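Local coordinates for protein diol dehydratase (Roseburia inulinivorans, PDB 5I2G) that probably acts as a B12-independent glycyl-radical lyase that removes water from small diols such as 1,2-propanediol, at residues Y656-D661 / F729-P734; E491-Y496 / D563-I568; L400-I405 / T762-E767; I436-P441 / A816-L821. All coordinates share one frame; numbering follows the deposited sequence.

Interaction 1 of 4, residues Y656-D661 / F729-P734; sequences YGNDID and FDISGP
Phe729 offers its backbone carbonyl to the amide of Asn658: ND2 gives a hydrogen bond to Phe729 O at 2.9 Å, the acceptor lying almost in the amide plane. The same nitrogen also bonds Lys655 O just upstream, which further fixes the flip of the amide. Asp730 comes next and meets Gly657 through its methylene, with CB 3.6 Å from Gly657 O. A beta carbon on Gly657 would come near Asp730 CB, and at its positive phi (100°) would also be jammed against Tyr656 O. The carboxylate of Asp730 turns away to Thr837 and Gln839 near the C-terminus. The junction joins two loops distant in sequence, one leading into helix 661-678 and the other into helix 733-741, and so ties the pyruvate formate lyase-like and glycine radical regions together at the protein's periphery. At Ile731 the backbone N donates to Asn658 OD1 at 3.0 Å, in the carbonyl plane, while its CD1 brushes the same oxygen at 3.4 Å. Ser732 adds a second grip, OG donating to Asn658 OD1 at 2.9 Å from 23° off that plane. With CG anti to the carbonyl carbon (chi1 -61°), Asn658 presents both ends of its amide to this loop. Replacing it with an alanine would probably leave Phe729 O and the donors at Ile731 and Ser732 without their common partner and let the loops drift apart. A water accepts from Ser732 N and donates to Gly657 O and, at 2.9 Å, to Gly733 O.

Interaction 2 of 4, residues E491-Y496 / D563-I568; sequences EFMEAY and DSLYTI
Phe492, Met493 and Tyr496 on one helix and Leu565 and Ile568 on another form a buried helix-to-helix contact, wholly apolar in character, between helix 489-521 and helix 558-574. The short segments run nearly antiparallel, at 151°, with their axes 11.5 Å apart, a spacing bridged by side chains alone. Phe492 carries much of it. With CG anti to the backbone N (chi1 -174°), its ring reaches over to Ile568, whose CG2 sits over one face, 4.2 Å from the ring centroid in a CH-pi contact nearly on the normal. Ile568 CD1 comes closer still, 3.5 Å from Phe492 CZ at the outer end of the ring. Leu565 takes the ring edge: its CD2 lies near the ring plane, 3.9 Å from Phe492 CE1. The other branch of Leu565, CD1, meets Met493 SD at 3.7 Å; the methionine chain bends at chi2 and chi3 and turns its sulfur to the leucine. Tyr496 is a looser neighbour, CD2 standing 4.5 Å from Leu565 CD1, and its hydroxyl looks outside the pair to Met458 O. Phe466 adds an edge-to-face partner to Phe492, and Met580 of helix 580-588 rests on both Phe492 and Ile568. No hydrogen bond links the two segments, which implies that their fit rests on the shape of the methyl groups, sulfur and aromatic rings and on keeping them from water.

Interaction 3 of 4, residues L400-I405 / T762-E767; sequences LTRTGI and TAMAGE
Hydrogen bonding between Arg402 and the backbone of Met764 dominates this contact. The guanidinium grips Met764 O side-on with two nitrogens, NE at 3.0 Å and NH2 at 3.1 Å, and the oxygen lies close to the guanidinium plane. The two bonds differ at the acceptor: NH2 approaches in the carbonyl plane with a C=O...N angle of 155°, whereas NE stands above it, 57° out. One water extends the network, accepting from Arg402 NH2 at 2.7 Å and donating to Glu767 OE1 at 3.0 Å, so the opposite charges are linked through solvent.

Apolar contact comes from the stems of both side chains, which slide past each other in opposite directions. Arg402 CG lies 3.6 Å from Met764 CB, and Met764 CE folds back to 3.7 Å from Arg402 CB. The arginine starts with CG anti to its N (chi1 -178°) and then bends, carrying its head past the methionine. Phe773 of helix 766-781 and Val792 of strand 787-792 touch both Thr401 and Met764, packing the end of helix 391-402 and the turn before helix 766-781 against the five-stranded mixed sheet. A leucine in place of Arg402 would probably leave Met764 O without its two donors and Glu767 without its water-mediated partner. The chemistry implies a surface anchor in which one cation serves a backbone oxygen and, through water, a carboxylate, while its aliphatic stem packs along Met764.

Interaction 4 of 4, residues I436-P441 / A816-L821; sequences IGCVEP and AGYSAL. With PGO (S-1,2-propanediol), chain C.
Van der Waals and CH...O contacts bring Cys438 against Gly817: Cys438 CA points a C-H at Gly817 O, 3.4 Å away, and Cys438 SG stands 4.0 Å from Gly817 CA. A side chain on Gly817 would collide with Cys438 CB. The thiol sits anti to its carbonyl carbon (chi1 -70°), with SG 3.6 Å from Ala816 O and near the Tyr818 ring. This is the meeting of two loops at the heart of glycyl radical enzymes: Gly817 is the predicted radical site, and the position of Cys438 is consistent with the cysteine that relays the radical to substrate in other glycyl radical enzymes. Water-mediated bonds add to the junction. One water donates to Gly437 O and, at 2.7 Å, to Gly817 O; another bridges Cys438 O to Gly817 O, the latter bond weak. Ligand bonds come from Glu440, whose OE2 accepts from O1 of bound S-1,2-propanediol at 2.7 Å, while its OE1 takes the N-H of Val439 at 2.8 Å and, weakly, that of Cys438. Cys438 SG lies 3.7 Å from propanediol C1, the carbon bearing that hydroxyl. His166, His283, Ser284 and Asp452 also hydrogen-bond the diol.

How the interactions relate
Interaction 4 lies about 5 Å from the centre of the chain and holds the diol and the predicted radical glycine; the other three lie 25 to 32 Å out. Interaction 3 adjoins it directly, Ile405 O meeting Ser819 OG at 2.8 Å, a probable hydrogen bond, although their centres are about 20 Å apart. Their segments alternate along the chain, so both tie residues 400-441 to residues 762-821. Interactions 1 and 2 form a second pair, joined by a probable hydrogen bond of 2.8 Å from Tyr656 N to Asp563 OD1. They follow one another in sequence, nested inside the loops closed by interactions 3 and 4, and their nearest atoms stay about 14 and 18 Å from interaction 4.

Interaction 1 of 4, residues Y656-D661 / F729-P734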
# COMPACT_ATOMS: atom_id res chain seq x y z
N TYR A 656 -37.94 -30.37 6.48
CA TYR A 656 -36.89 -30.49 5.48
C TYR A 656 -36.09 -31.78 5.68
O TYR A 656 -35.75 -32.15 6.81
CB TYR A 656 -35.99 -29.25 5.56
CG TYR A 656 -34.71 -29.29 4.76
CD1 TYR A 656 -34.74 -29.36 3.37
CD2 TYR A 656 -33.48 -29.19 5.38
CE1 TYR A 656 -33.58 -29.37 2.64
CE2 TYR A 656 -32.30 -29.19 4.65
CZ TYR A 656 -32.36 -29.28 3.28
OH TYR A 656 -31.19 -29.28 2.54
N GLY A 657 -35.80 -32.48 4.58
CA GLY A 657 -35.05 -33.72 4.65
C GLY A 657 -35.88 -34.99 4.58
O GLY A 657 -35.41 -36.08 4.91
N ASN A 658 -37.14 -34.85 4.16
CA ASN A 658 -38.02 -35.99 3.98
C ASN A 658 -38.60 -36.06 2.57
O ASN A 658 -39.57 -36.76 2.33
CB ASN A 658 -39.16 -35.94 5.01
CG ASN A 658 -38.65 -35.98 6.44
OD1 ASN A 658 -38.15 -37.01 6.89
ND2 ASN A 658 -38.76 -34.87 7.15
N ASP A 659 -37.98 -35.32 1.64
CA ASP A 659 -38.38 -35.32 0.23
C ASP A 659 -39.81 -34.80 0.06
O ASP A 659 -40.55 -35.29 -0.79
CB ASP A 659 -38.25 -36.72 -0.38
CG ASP A 659 -38.09 -36.69 -1.90
OD1 ASP A 659 -38.24 -35.60 -2.51
OD2 ASP A 659 -37.82 -37.76 -2.50
N ILE A 660 -40.18 -33.83 0.89
CA ILE A 660 -41.46 -33.13 0.78
C ILE A 660 -41.30 -31.80 0.04
O ILE A 660 -40.80 -30.83 0.61
CB ILE A 660 -42.07 -32.85 2.16
CG1 ILE A 660 -42.14 -34.12 3.01
CG2 ILE A 660 -43.42 -32.17 2.01
CD1 ILE A 660 -43.03 -35.20 2.43
N ASP A 661 -41.75 -31.76 -1.22
CA ASP A 661 -41.52 -30.62 -2.10
C ASP A 661 -41.80 -29.26 -1.49
O ASP A 661 -40.99 -28.34 -1.60
CB ASP A 661 -42.35 -30.76 -3.37
CG ASP A 661 -41.76 -31.75 -4.34
OD1 ASP A 661 -40.53 -31.94 -4.30
OD2 ASP A 661 -42.53 -32.34 -5.13
N PHE A 729 -35.24 -34.64 12.52
CA PHE A 729 -36.31 -34.25 11.59
C PHE A 729 -36.33 -35.08 10.31
O PHE A 729 -37.36 -35.18 9.65
CB PHE A 729 -36.19 -32.77 11.20
CG PHE A 729 -36.65 -31.81 12.26
CD1 PHE A 729 -36.98 -32.26 13.54
CD2 PHE A 729 -36.76 -30.45 11.98
CE1 PHE A 729 -37.41 -31.36 14.52
CE2 PHE A 729 -37.19 -29.55 12.95
CZ PHE A 729 -37.51 -30.00 14.22
N ASP A 730 -35.18 -35.65 9.94
CA ASP A 730 -35.12 -36.54 8.78
C ASP A 730 -35.41 -37.96 9.26
O ASP A 730 -34.54 -38.64 9.80
CB ASP A 730 -33.74 -36.46 8.09
CG ASP A 730 -32.59 -36.64 9.07
OD1 ASP A 730 -32.65 -36.03 10.16
OD2 ASP A 730 -31.63 -37.40 8.76
N ILE A 731 -36.66 -38.39 9.08
CA ILE A 731 -37.07 -39.70 9.57
C ILE A 731 -37.40 -40.70 8.44
O ILE A 731 -37.98 -41.76 8.69
CB ILE A 731 -38.29 -39.56 10.53
CG1 ILE A 731 -39.28 -38.51 10.03
CG2 ILE A 731 -37.83 -39.15 11.93
CD1 ILE A 731 -40.16 -38.97 8.87
N SER A 732 -37.03 -40.37 7.20
CA SER A 732 -37.45 -41.16 6.04
C SER A 732 -36.30 -41.92 5.40
O SER A 732 -36.37 -42.34 4.24
CB SER A 732 -38.08 -40.26 4.98
OG SER A 732 -39.07 -39.42 5.55
N GLY A 733 -35.22 -42.10 6.15
CA GLY A 733 -34.06 -42.79 5.63
C GLY A 733 -33.20 -41.89 4.77
O GLY A 733 -33.61 -40.77 4.40
N PRO A 734 -32.00 -42.38 4.43
CA PRO A 734 -30.94 -41.62 3.77
C PRO A 734 -31.26 -41.20 2.33
O PRO A 734 -30.85 -40.10 1.93
CB PRO A 734 -29.74 -42.58 3.81
CG PRO A 734 -30.34 -43.94 3.93
CD PRO A 734 -31.59 -43.76 4.75
O HOH W 1 -35.22 -38.72 5.66

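Interaction 2 of 4, residues E491-Y496 / D563-I568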
# COMPACT_ATOMS: atom_id res chain seq x y z
N GLU A 491 -44.60 -10.90 2.01
CA GLU A 491 -44.12 -9.71 2.71
C GLU A 491 -43.07 -10.09 3.74
O GLU A 491 -42.04 -9.43 3.87
CB GLU A 491 -45.26 -8.97 3.40
CG GLU A 491 -45.81 -7.78 2.65
CD GLU A 491 -46.95 -7.12 3.40
OE1 GLU A 491 -46.70 -6.56 4.49
OE2 GLU A 491 -48.10 -7.21 2.92
N PHE A 492 -43.35 -11.17 4.47
CA PHE A 492 -42.42 -11.66 5.48
C PHE A 492 -41.11 -12.14 4.85
O PHE A 492 -40.03 -11.88 5.39
CB PHE A 492 -43.05 -12.79 6.28
CG PHE A 492 -42.20 -13.26 7.43
CD1 PHE A 492 -41.19 -14.18 7.23
CD2 PHE A 492 -42.41 -12.77 8.71
CE1 PHE A 492 -40.40 -14.59 8.28
CE2 PHE A 492 -41.64 -13.19 9.76
CZ PHE A 492 -40.63 -14.10 9.55
N MET A 493 -41.22 -12.85 3.73
CA MET A 493 -40.06 -13.33 2.99
C MET A 493 -39.16 -12.18 2.57
O MET A 493 -37.94 -12.22 2.75
CB MET A 493 -40.50 -14.11 1.75
CG MET A 493 -40.93 -15.53 2.03
SD MET A 493 -39.54 -16.55 2.54
CE MET A 493 -38.94 -17.14 0.96
N GLU A 494 -39.79 -11.15 2.01
CA GLU A 494 -39.09 -9.95 1.57
C GLU A 494 -38.40 -9.27 2.75
O GLU A 494 -37.27 -8.79 2.63
CB GLU A 494 -40.07 -8.99 0.89
CG GLU A 494 -39.41 -7.83 0.18
CD GLU A 494 -38.49 -8.28 -0.95
OE1 GLU A 494 -38.66 -9.41 -1.48
OE2 GLU A 494 -37.58 -7.50 -1.29
N ALA A 495 -39.09 -9.24 3.88
CA ALA A 495 -38.51 -8.70 5.10
C ALA A 495 -37.25 -9.47 5.48
O ALA A 495 -36.23 -8.88 5.85
CB ALA A 495 -39.53 -8.73 6.22
N TYR A 496 -37.32 -10.80 5.37
CA TYR A 496 -36.17 -11.65 5.63
C TYR A 496 -35.03 -11.42 4.62
O TYR A 496 -33.89 -11.23 5.02
CB TYR A 496 -36.58 -13.12 5.60
CG TYR A 496 -35.45 -14.05 5.90
CD1 TYR A 496 -34.68 -13.89 7.05
CD2 TYR A 496 -35.15 -15.10 5.06
CE1 TYR A 496 -33.65 -14.74 7.34
CE2 TYR A 496 -34.11 -15.97 5.35
CZ TYR A 496 -33.36 -15.79 6.49
OH TYR A 496 -32.32 -16.64 6.78
N ASP A 563 -37.38 -24.70 7.64
CA ASP A 563 -38.51 -25.18 8.43
C ASP A 563 -39.22 -24.00 9.11
O ASP A 563 -40.45 -23.94 9.10
CB ASP A 563 -38.06 -26.22 9.47
CG ASP A 563 -37.55 -27.51 8.82
OD1 ASP A 563 -38.07 -27.90 7.76
OD2 ASP A 563 -36.62 -28.14 9.38
N SER A 564 -38.45 -23.06 9.65
CA SER A 564 -39.01 -21.85 10.25
C SER A 564 -39.96 -21.13 9.30
O SER A 564 -41.06 -20.73 9.70
CB SER A 564 -37.90 -20.88 10.69
OG SER A 564 -37.19 -21.36 11.83
N LEU A 565 -39.55 -20.97 8.05
CA LEU A 565 -40.37 -20.30 7.04
C LEU A 565 -41.63 -21.11 6.69
O LEU A 565 -42.67 -20.54 6.38
CB LEU A 565 -39.54 -20.02 5.78
CG LEU A 565 -38.39 -19.02 5.97
CD1 LEU A 565 -37.55 -18.87 4.70
CD2 LEU A 565 -38.92 -17.66 6.41
N TYR A 566 -41.52 -22.43 6.76
CA TYR A 566 -42.67 -23.31 6.52
C TYR A 566 -43.70 -23.15 7.63
O TYR A 566 -44.89 -22.98 7.36
CB TYR A 566 -42.22 -24.77 6.43
CG TYR A 566 -43.32 -25.69 5.94
CD1 TYR A 566 -43.70 -25.70 4.60
CD2 TYR A 566 -43.99 -26.54 6.82
CE1 TYR A 566 -44.71 -26.53 4.15
CE2 TYR A 566 -45.01 -27.37 6.37
CZ TYR A 566 -45.36 -27.37 5.04
OH TYR A 566 -46.37 -28.18 4.59
N THR A 567 -43.23 -23.19 8.88
CA THR A 567 -44.06 -22.86 10.04
C THR A 567 -44.82 -21.58 9.81
O THR A 567 -46.04 -21.54 9.93
CB THR A 567 -43.22 -22.70 11.32
OG1 THR A 567 -42.69 -23.96 11.71
CG2 THR A 567 -44.07 -22.12 12.45
N ILE A 568 -44.08 -20.52 9.48
CA ILE A 568 -44.67 -19.21 9.35
C ILE A 568 -45.68 -19.21 8.22
O ILE A 568 -46.80 -18.73 8.38
CB ILE A 568 -43.60 -18.14 9.11
CG1 ILE A 568 -42.73 -18.00 10.36
CG2 ILE A 568 -44.23 -16.80 8.73
CD1 ILE A 568 -41.34 -17.50 10.08

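Interaction 3 of 4, residues L400-I405 / T762-E767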
# COMPACT_ATOMS: atom_id res chain seq x y z
N LEU A 400 -12.78 -47.89 4.71
CA LEU A 400 -12.21 -46.97 5.70
C LEU A 400 -13.34 -46.26 6.45
O LEU A 400 -13.30 -46.15 7.67
CB LEU A 400 -11.29 -45.94 5.05
CG LEU A 400 -10.71 -44.86 5.97
CD1 LEU A 400 -9.78 -45.46 7.02
CD2 LEU A 400 -9.97 -43.83 5.15
N THR A 401 -14.36 -45.83 5.71
CA THR A 401 -15.49 -45.12 6.32
C THR A 401 -16.17 -46.01 7.34
O THR A 401 -16.60 -45.53 8.39
CB THR A 401 -16.53 -44.65 5.27
OG1 THR A 401 -15.88 -43.82 4.29
CG2 THR A 401 -17.65 -43.87 5.93
N ARG A 402 -16.25 -47.30 7.03
CA ARG A 402 -16.87 -48.30 7.89
C ARG A 402 -16.15 -48.53 9.24
O ARG A 402 -16.76 -48.98 10.20
CB ARG A 402 -16.98 -49.62 7.13
CG ARG A 402 -17.65 -50.75 7.90
CD ARG A 402 -16.99 -52.07 7.57
NE ARG A 402 -17.70 -52.82 6.54
CZ ARG A 402 -17.12 -53.67 5.70
NH1 ARG A 402 -15.80 -53.87 5.75
NH2 ARG A 402 -17.85 -54.31 4.80
N THR A 403 -14.86 -48.21 9.32
CA THR A 403 -14.13 -48.26 10.60
C THR A 403 -14.63 -47.23 11.61
O THR A 403 -14.30 -47.31 12.79
CB THR A 403 -12.62 -48.02 10.42
OG1 THR A 403 -12.40 -46.66 10.02
CG2 THR A 403 -12.05 -48.95 9.36
N GLY A 404 -15.38 -46.23 11.14
CA GLY A 404 -15.90 -45.19 12.01
C GLY A 404 -14.98 -43.97 12.13
O GLY A 404 -15.25 -43.05 12.91
N ILE A 405 -13.90 -43.95 11.35
CA ILE A 405 -12.93 -42.87 11.43
C ILE A 405 -13.46 -41.57 10.82
O ILE A 405 -12.91 -40.48 11.05
CB ILE A 405 -11.61 -43.26 10.75
CG1 ILE A 405 -10.46 -42.36 11.25
CG2 ILE A 405 -11.78 -43.27 9.23
CD1 ILE A 405 -9.09 -42.71 10.71
N THR A 762 -23.97 -51.63 11.21
CA THR A 762 -24.45 -52.83 10.52
C THR A 762 -24.96 -52.51 9.12
O THR A 762 -25.18 -53.41 8.32
CB THR A 762 -25.57 -53.55 11.29
OG1 THR A 762 -26.69 -52.66 11.44
CG2 THR A 762 -25.08 -54.00 12.67
N ALA A 763 -25.12 -51.22 8.84
CA ALA A 763 -25.55 -50.77 7.51
C ALA A 763 -24.44 -50.96 6.47
O ALA A 763 -24.71 -51.03 5.27
CB ALA A 763 -25.97 -49.31 7.57
N MET A 764 -23.20 -51.05 6.94
CA MET A 764 -22.05 -51.19 6.04
C MET A 764 -21.50 -52.61 6.02
O MET A 764 -20.50 -52.87 5.37
CB MET A 764 -20.92 -50.24 6.44
CG MET A 764 -21.37 -48.90 6.96
SD MET A 764 -21.21 -47.62 5.72
CE MET A 764 -19.48 -47.64 5.34
N ALA A 765 -22.13 -53.51 6.76
CA ALA A 765 -21.63 -54.87 6.94
C ALA A 765 -21.53 -55.63 5.62
O ALA A 765 -22.42 -55.54 4.79
CB ALA A 765 -22.51 -55.64 7.92
N GLY A 766 -20.44 -56.37 5.45
CA GLY A 766 -20.27 -57.20 4.27
C GLY A 766 -20.03 -56.40 3.01
O GLY A 766 -20.15 -55.17 3.01
N GLU A 767 -19.70 -57.11 1.93
CA GLU A 767 -19.43 -56.49 0.65
C GLU A 767 -20.69 -55.79 0.13
O GLU A 767 -20.63 -54.71 -0.48
CB GLU A 767 -18.93 -57.53 -0.36
CG GLU A 767 -17.83 -57.05 -1.29
CD GLU A 767 -16.49 -56.82 -0.59
OE1 GLU A 767 -16.41 -56.95 0.66
OE2 GLU A 767 -15.50 -56.50 -1.29
O HOH W 2 -17.00 -56.59 3.56

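Interaction 4 of 4, residues I436-P441 / A816-L821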
# COMPACT_ATOMS: atom_id res chain seq x y z
N ILE A 436 -9.97 -27.73 -0.42
CA ILE A 436 -9.31 -26.95 0.62
C ILE A 436 -10.02 -27.18 1.95
O ILE A 436 -11.24 -27.11 2.01
CB ILE A 436 -9.31 -25.41 0.29
CG1 ILE A 436 -8.63 -25.13 -1.05
CG2 ILE A 436 -8.68 -24.60 1.44
CD1 ILE A 436 -7.14 -25.51 -1.12
N GLY A 437 -9.27 -27.44 3.02
CA GLY A 437 -9.85 -27.48 4.36
C GLY A 437 -10.96 -28.50 4.55
O GLY A 437 -10.72 -29.72 4.55
N CYS A 438 -12.18 -28.02 4.74
CA CYS A 438 -13.32 -28.91 4.94
C CYS A 438 -13.91 -29.37 3.62
O CYS A 438 -13.86 -30.56 3.32
CB CYS A 438 -14.41 -28.22 5.78
SG CYS A 438 -13.95 -27.97 7.51
N VAL A 439 -14.45 -28.45 2.82
CA VAL A 439 -15.17 -28.83 1.59
C VAL A 439 -14.98 -27.85 0.44
O VAL A 439 -15.76 -27.86 -0.50
CB VAL A 439 -16.70 -28.94 1.83
CG1 VAL A 439 -17.03 -29.97 2.92
CG2 VAL A 439 -17.28 -27.58 2.16
N GLU A 440 -13.97 -27.00 0.51
CA GLU A 440 -13.91 -25.91 -0.46
C GLU A 440 -13.04 -26.25 -1.68
O GLU A 440 -11.83 -26.45 -1.55
CB GLU A 440 -13.40 -24.64 0.23
CG GLU A 440 -14.05 -24.37 1.63
CD GLU A 440 -13.20 -24.87 2.84
OE1 GLU A 440 -13.59 -25.86 3.51
OE2 GLU A 440 -12.15 -24.26 3.13
N PRO A 441 -13.66 -26.32 -2.87
CA PRO A 441 -12.93 -26.68 -4.09
C PRO A 441 -12.04 -25.57 -4.63
O PRO A 441 -12.35 -24.40 -4.49
CB PRO A 441 -14.04 -27.01 -5.08
CG PRO A 441 -15.24 -26.28 -4.58
CD PRO A 441 -15.11 -26.21 -3.10
N ALA A 816 -17.33 -32.09 11.28
CA ALA A 816 -17.92 -31.59 10.03
C ALA A 816 -16.83 -31.14 9.07
O ALA A 816 -16.24 -30.07 9.25
CB ALA A 816 -18.87 -30.46 10.31
N GLY A 817 -16.56 -31.96 8.07
CA GLY A 817 -15.52 -31.66 7.10
C GLY A 817 -14.15 -31.95 7.69
O GLY A 817 -13.12 -31.56 7.13
N TYR A 818 -14.16 -32.62 8.84
CA TYR A 818 -12.94 -33.06 9.51
C TYR A 818 -13.27 -34.05 10.61
O TYR A 818 -14.39 -34.11 11.11
CB TYR A 818 -12.15 -31.88 10.09
CG TYR A 818 -12.74 -31.23 11.32
CD1 TYR A 818 -13.89 -30.45 11.26
CD2 TYR A 818 -12.12 -31.37 12.56
CE1 TYR A 818 -14.41 -29.83 12.40
CE2 TYR A 818 -12.63 -30.75 13.71
CZ TYR A 818 -13.78 -29.98 13.62
OH TYR A 818 -14.28 -29.38 14.75
N SER A 819 -12.27 -34.84 10.99
CA SER A 819 -12.45 -35.79 12.06
C SER A 819 -11.69 -35.33 13.28
O SER A 819 -10.78 -34.51 13.18
CB SER A 819 -12.01 -37.18 11.60
OG SER A 819 -12.89 -37.68 10.61
N ALA A 820 -12.06 -35.85 14.44
CA ALA A 820 -11.41 -35.46 15.69
C ALA A 820 -11.50 -36.60 16.69
O ALA A 820 -12.36 -37.47 16.57
CB ALA A 820 -12.05 -34.20 16.27
N LEU A 821 -10.60 -36.60 17.67
CA LEU A 821 -10.70 -37.52 18.80
C LEU A 821 -11.88 -37.10 19.66
O LEU A 821 -11.96 -35.95 20.12
CB LEU A 821 -9.40 -37.54 19.61
CG LEU A 821 -8.22 -38.23 18.91
CD1 LEU A 821 -6.88 -37.75 19.48
CD2 LEU A 821 -8.35 -39.75 19.01
C1 PGO C . -11.96 -25.01 6.63
C2 PGO C . -11.36 -24.55 7.95
C3 PGO C . -12.26 -24.99 9.09
O1 PGO C . -11.12 -24.60 5.57
O2 PGO C . -11.16 -23.15 7.97
O HOH W 3 -10.60 -30.63 7.02
O HOH W 4 -12.99 -33.22 4.61